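Local coordinates for Spermidine/putrescine ABC transporter, periplasmic binding protein (Treponema pallidum, PDB 2V84) that probably binds polyamines such as spermidine and putrescine in the periplasm, as the receptor component of an ABC transporter, at residues 102-114 / 293-305. Residues are numbered along the deposited sequence; the frame is centred on the assembly and turned at random. Where two conformers were deposited one is given.
Sequences PNVQFIKESVRAR and GFPSTIHREAAAY
Arg300 N donates to Phe106 O (2.8 Å) in the carbonyl plane, while Lys108 N reaches Ile298 O (2.7 Å) from above that carbonyl's plane. These two bonds flank Ile107 and His299, a non-hydrogen-bonded pair in a single antiparallel bridge. Each acceptor also takes a CA-H contact, from His299 and Ile107 respectively.

Side chains extend the polar grip. Lys108, at the N-cap of helix 109-114, runs fully extended beyond CG over the backbone of Thr297 and Ile298, which carries NZ to Ser296 O (2.7 Å), nearly end-on to the carbonyl at 172°; a salt bridge to Glu314 gives the ammonium a second partner. Arg300 NE makes only a weak bond to Gln105 O (3.3 Å), and a water links that same oxygen to Arg300 NH2.

Aromatic packing lies beside the bridge. Phe106 CB sits over one face of the His299 imidazole, 3.6 Å from its centroid, whereas the two rings, their planes 29° apart, slide past each other with little overlap. The imidazole is fixed by Glu301 N donating to ND1 and by NE2 bonding to Leu280 O. Glu301 CG rests against Phe106 CD1 (3.5 Å).

Aliphatic contacts complete the interface: Ile107 CD1 meets Ile298 CD1 (3.7 Å), the two side chains lying alongside, and Val111 CG2 touches Ile298 CG2.

The whole is an isolated antiparallel beta bridge between the turn linking the 3-10 segment 102-106 to helix 109-114 and the loop after helix 282-292, in a periplasmic solute-binding protein fold, away from the predicted spermidine site.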
loop_
_atom_site.group_PDB
_atom_site.type_symbol
_atom_site.label_atom_id
_atom_site.label_comp_id
_atom_site.label_asym_id
_atom_site.label_seq_id
_atom_site.Cartn_x
_atom_site.Cartn_y
_atom_site.Cartn_z
ATOM N N PRO A 102 24.454 -0.591 -1.473
ATOM C CA PRO A 102 24.799 0.159 -2.683
ATOM C C PRO A 102 23.661 0.205 -3.719
ATOM O O PRO A 102 23.596 1.159 -4.508
ATOM C CB PRO A 102 26.016 -0.595 -3.225
ATOM C CG PRO A 102 25.928 -1.953 -2.620
ATOM C CD PRO A 102 25.414 -1.680 -1.236
ATOM N N ASN A 103 22.781 -0.803 -3.712
ATOM C CA ASN A 103 21.664 -0.887 -4.673
ATOM C C ASN A 103 20.557 0.145 -4.428
ATOM O O ASN A 103 19.596 0.258 -5.208
ATOM C CB ASN A 103 21.074 -2.302 -4.691
ATOM C CG ASN A 103 22.036 -3.324 -5.249
ATOM O OD1 ASN A 103 22.878 -2.987 -6.067
ATOM N ND2 ASN A 103 21.934 -4.580 -4.788
ATOM N N VAL A 104 20.722 0.924 -3.365
ATOM C CA VAL A 104 19.915 2.117 -3.080
ATOM C C VAL A 104 20.057 3.116 -4.254
ATOM O O VAL A 104 19.204 3.993 -4.456
ATOM C CB VAL A 104 20.297 2.628 -1.643
ATOM C CG1 VAL A 104 21.293 3.810 -1.615
ATOM C CG2 VAL A 104 19.129 2.735 -0.708
ATOM N N GLN A 105 21.111 2.948 -5.050
ATOM C CA GLN A 105 21.298 3.765 -6.248
ATOM C C GLN A 105 20.268 3.470 -7.348
ATOM O O GLN A 105 20.203 4.183 -8.350
ATOM C CB GLN A 105 22.732 3.632 -6.776
ATOM C CG GLN A 105 23.763 4.338 -5.911
ATOM C CD GLN A 105 23.380 5.770 -5.598
ATOM O OE1 GLN A 105 23.332 6.622 -6.487
ATOM N NE2 GLN A 105 23.103 6.045 -4.329
ATOM N N PHE A 106 19.459 2.429 -7.158
ATOM C CA PHE A 106 18.411 2.100 -8.132
ATOM C C PHE A 106 17.072 2.781 -7.834
ATOM O O PHE A 106 16.101 2.619 -8.594
ATOM C CB PHE A 106 18.221 0.593 -8.208
ATOM C CG PHE A 106 19.414 -0.139 -8.729
ATOM C CD1 PHE A 106 20.066 0.299 -9.873
ATOM C CD2 PHE A 106 19.875 -1.282 -8.090
ATOM C CE1 PHE A 106 21.175 -0.388 -10.364
ATOM C CE2 PHE A 106 20.965 -1.974 -8.573
ATOM C CZ PHE A 106 21.623 -1.524 -9.705
ATOM N N ILE A 107 17.028 3.538 -6.739
ATOM C CA ILE A 107 15.802 4.217 -6.314
ATOM C C ILE A 107 15.651 5.439 -7.221
ATOM O O ILE A 107 16.539 6.290 -7.280
ATOM C CB ILE A 107 15.787 4.540 -4.773
ATOM C CG1 ILE A 107 15.770 3.261 -3.907
ATOM C CG2 ILE A 107 14.569 5.365 -4.363
ATOM C CD1 ILE A 107 14.617 2.328 -4.198
ATOM N N LYS A 108 14.545 5.493 -7.964
ATOM C CA LYS A 108 14.280 6.583 -8.914
ATOM C C LYS A 108 14.369 7.941 -8.230
ATOM O O LYS A 108 13.964 8.084 -7.096
ATOM C CB LYS A 108 12.888 6.427 -9.546
ATOM C CG LYS A 108 12.819 5.404 -10.666
ATOM C CD LYS A 108 11.417 5.219 -11.244
ATOM C CE LYS A 108 11.465 4.187 -12.371
ATOM N NZ LYS A 108 10.174 3.863 -13.055
ATOM N N GLU A 109 14.880 8.945 -8.934
ATOM C CA GLU A 109 14.937 10.304 -8.375
ATOM C C GLU A 109 13.545 10.840 -7.993
ATOM O O GLU A 109 13.395 11.538 -6.978
ATOM C CB GLU A 109 15.634 11.264 -9.343
ATOM C CG GLU A 109 15.787 12.700 -8.810
ATOM C CD GLU A 109 16.337 12.766 -7.376
ATOM O OE1 GLU A 109 17.383 12.134 -7.091
ATOM O OE2 GLU A 109 15.715 13.456 -6.532
ATOM N N SER A 110 12.535 10.485 -8.794
ATOM C CA SER A 110 11.182 10.993 -8.610
ATOM C C SER A 110 10.597 10.497 -7.304
ATOM O O SER A 110 9.816 11.201 -6.659
ATOM C CB SER A 110 10.287 10.594 -9.781
ATOM O OG SER A 110 10.379 9.208 -10.034
ATOM N N VAL A 111 11.005 9.296 -6.900
ATOM C CA VAL A 111 10.573 8.738 -5.632
ATOM C C VAL A 111 11.280 9.431 -4.471
ATOM O O VAL A 111 10.640 9.758 -3.463
ATOM C CB VAL A 111 10.780 7.211 -5.579
ATOM C CG1 VAL A 111 10.529 6.683 -4.177
ATOM C CG2 VAL A 111 9.848 6.540 -6.565
ATOM N N ARG A 112 12.590 9.639 -4.612
ATOM C CA ARG A 112 13.384 10.342 -3.595
ATOM C C ARG A 112 12.737 11.677 -3.216
ATOM O O ARG A 112 12.674 12.030 -2.036
ATOM C CB ARG A 112 14.835 10.567 -4.072
ATOM C CG ARG A 112 15.600 9.287 -4.401
ATOM C CD ARG A 112 17.081 9.557 -4.684
ATOM N NE ARG A 112 17.907 8.517 -4.062
ATOM C CZ ARG A 112 18.626 7.608 -4.719
ATOM N NH1 ARG A 112 18.668 7.610 -6.049
ATOM N NH2 ARG A 112 19.326 6.704 -4.038
ATOM N N ALA A 113 12.238 12.399 -4.216
ATOM C CA ALA A 113 11.575 13.691 -3.997
ATOM C C ALA A 113 10.260 13.616 -3.197
ATOM O O ALA A 113 9.947 14.543 -2.444
ATOM C CB ALA A 113 11.358 14.412 -5.325
ATOM N N ARG A 114 9.496 12.532 -3.362
ATOM C CA ARG A 114 8.199 12.373 -2.685
ATOM C C ARG A 114 8.275 11.871 -1.242
ATOM O O ARG A 114 7.317 12.043 -0.475
ATOM C CB ARG A 114 7.292 11.402 -3.445
ATOM C CG ARG A 114 6.935 11.803 -4.849
ATOM C CD ARG A 114 6.113 10.709 -5.504
ATOM N NE ARG A 114 4.676 10.891 -5.321
ATOM C CZ ARG A 114 3.753 10.215 -5.989
ATOM N NH1 ARG A 114 4.103 9.315 -6.895
ATOM N NH2 ARG A 114 2.471 10.457 -5.771
ATOM N N GLY A 293 2.111 -8.229 -10.423
ATOM C CA GLY A 293 1.693 -7.404 -11.565
ATOM C C GLY A 293 1.917 -5.922 -11.330
ATOM O O GLY A 293 1.197 -5.094 -11.858
ATOM N N PHE A 294 2.922 -5.603 -10.512
ATOM C CA PHE A 294 3.287 -4.238 -10.188
ATOM C C PHE A 294 4.166 -3.626 -11.270
ATOM O O PHE A 294 4.968 -4.335 -11.890
ATOM C CB PHE A 294 4.118 -4.248 -8.919
ATOM C CG PHE A 294 3.370 -4.568 -7.666
ATOM C CD1 PHE A 294 1.997 -4.354 -7.546
ATOM C CD2 PHE A 294 4.086 -4.984 -6.541
ATOM C CE1 PHE A 294 1.349 -4.602 -6.331
ATOM C CE2 PHE A 294 3.457 -5.212 -5.330
ATOM C CZ PHE A 294 2.101 -5.038 -5.218
ATOM N N PRO A 295 4.018 -2.312 -11.518
ATOM C CA PRO A 295 4.974 -1.601 -12.363
ATOM C C PRO A 295 6.177 -1.196 -11.536
ATOM O O PRO A 295 6.109 -1.196 -10.310
ATOM C CB PRO A 295 4.194 -0.359 -12.786
ATOM C CG PRO A 295 3.327 -0.070 -11.581
ATOM C CD PRO A 295 2.934 -1.417 -11.044
ATOM N N SER A 296 7.277 -0.858 -12.194
ATOM C CA SER A 296 8.468 -0.478 -11.470
ATOM C C SER A 296 8.388 0.996 -11.075
ATOM O O SER A 296 9.047 1.846 -11.662
ATOM C CB SER A 296 9.734 -0.774 -12.296
ATOM O OG SER A 296 10.907 -0.704 -11.494
ATOM N N THR A 297 7.579 1.288 -10.066
ATOM C CA THR A 297 7.401 2.662 -9.575
ATOM C C THR A 297 8.629 3.273 -8.904
ATOM O O THR A 297 8.815 4.482 -8.966
ATOM C CB THR A 297 6.205 2.752 -8.614
ATOM O OG1 THR A 297 6.326 1.729 -7.621
ATOM C CG2 THR A 297 4.918 2.541 -9.379
ATOM N N ILE A 298 9.477 2.450 -8.266
ATOM C CA ILE A 298 10.590 3.009 -7.480
ATOM C C ILE A 298 11.979 2.710 -8.029
ATOM O O ILE A 298 12.961 3.312 -7.592
ATOM C CB ILE A 298 10.580 2.558 -5.966
ATOM C CG1 ILE A 298 11.016 1.093 -5.801
ATOM C CG2 ILE A 298 9.229 2.827 -5.314
ATOM C CD1 ILE A 298 11.306 0.700 -4.371
ATOM N N HIS A 299 12.058 1.781 -8.972
ATOM C CA HIS A 299 13.332 1.142 -9.316
ATOM C C HIS A 299 13.676 1.451 -10.755
ATOM O O HIS A 299 12.889 1.147 -11.675
ATOM C CB HIS A 299 13.213 -0.376 -9.111
ATOM C CG HIS A 299 14.526 -1.091 -8.983
ATOM N ND1 HIS A 299 15.358 -1.332 -10.060
ATOM C CD2 HIS A 299 15.132 -1.659 -7.909
ATOM C CE1 HIS A 299 16.420 -2.002 -9.653
ATOM N NE2 HIS A 299 16.308 -2.211 -8.353
ATOM N N ARG A 300 14.851 2.034 -10.974
ATOM C CA ARG A 300 15.186 2.456 -12.342
ATOM C C ARG A 300 15.678 1.392 -13.312
ATOM O O ARG A 300 15.768 1.658 -14.503
ATOM C CB ARG A 300 15.979 3.774 -12.411
ATOM C CG ARG A 300 16.932 4.047 -11.311
ATOM C CD ARG A 300 17.644 5.358 -11.553
ATOM N NE ARG A 300 19.071 5.216 -11.279
ATOM C CZ ARG A 300 19.998 4.969 -12.196
ATOM N NH1 ARG A 300 19.667 4.848 -13.474
ATOM N NH2 ARG A 300 21.263 4.845 -11.832
ATOM N N GLU A 301 15.931 0.180 -12.821
ATOM C CA GLU A 301 16.393 -0.908 -13.678
ATOM C C GLU A 301 15.347 -1.992 -13.853
ATOM O O GLU A 301 15.266 -2.601 -14.918
ATOM C CB GLU A 301 17.671 -1.540 -13.108
ATOM C CG GLU A 301 18.857 -0.592 -13.036
ATOM C CD GLU A 301 19.254 -0.073 -14.387
ATOM O OE1 GLU A 301 19.781 -0.887 -15.182
ATOM O OE2 GLU A 301 19.045 1.139 -14.653
ATOM N N ALA A 302 14.529 -2.211 -12.822
ATOM C CA ALA A 302 13.747 -3.437 -12.727
ATOM C C ALA A 302 12.770 -3.730 -13.872
ATOM O O ALA A 302 12.538 -4.896 -14.192
ATOM C CB ALA A 302 13.070 -3.534 -11.390
ATOM N N ALA A 303 12.203 -2.697 -14.490
ATOM C CA ALA A 303 11.250 -2.898 -15.588
ATOM C C ALA A 303 11.838 -3.676 -16.784
ATOM O O ALA A 303 11.122 -4.432 -17.449
ATOM C CB ALA A 303 10.655 -1.566 -16.036
ATOM N N ALA A 304 13.133 -3.494 -17.026
ATOM C CA ALA A 304 13.861 -4.167 -18.119
ATOM C C ALA A 304 14.018 -5.678 -17.902
ATOM O O ALA A 304 14.330 -6.442 -18.841
ATOM C CB ALA A 304 15.233 -3.529 -18.289
ATOM N N TYR A 305 13.785 -6.085 -16.661
ATOM C CA TYR A 305 14.039 -7.432 -16.178
ATOM C C TYR A 305 12.723 -8.155 -15.923
ATOM O O TYR A 305 12.714 -9.336 -15.589
ATOM C CB TYR A 305 14.813 -7.344 -14.861
ATOM C CG TYR A 305 16.264 -6.915 -14.974
ATOM C CD1 TYR A 305 16.614 -5.579 -15.121
ATOM C CD2 TYR A 305 17.291 -7.853 -14.896
ATOM C CE1 TYR A 305 17.944 -5.188 -15.215
ATOM C CE2 TYR A 305 18.630 -7.473 -14.988
ATOM C CZ TYR A 305 18.953 -6.143 -15.147
ATOM O OH TYR A 305 20.284 -5.784 -15.236
HETATM O O HOH W 1 22.796 5.610 -9.797
#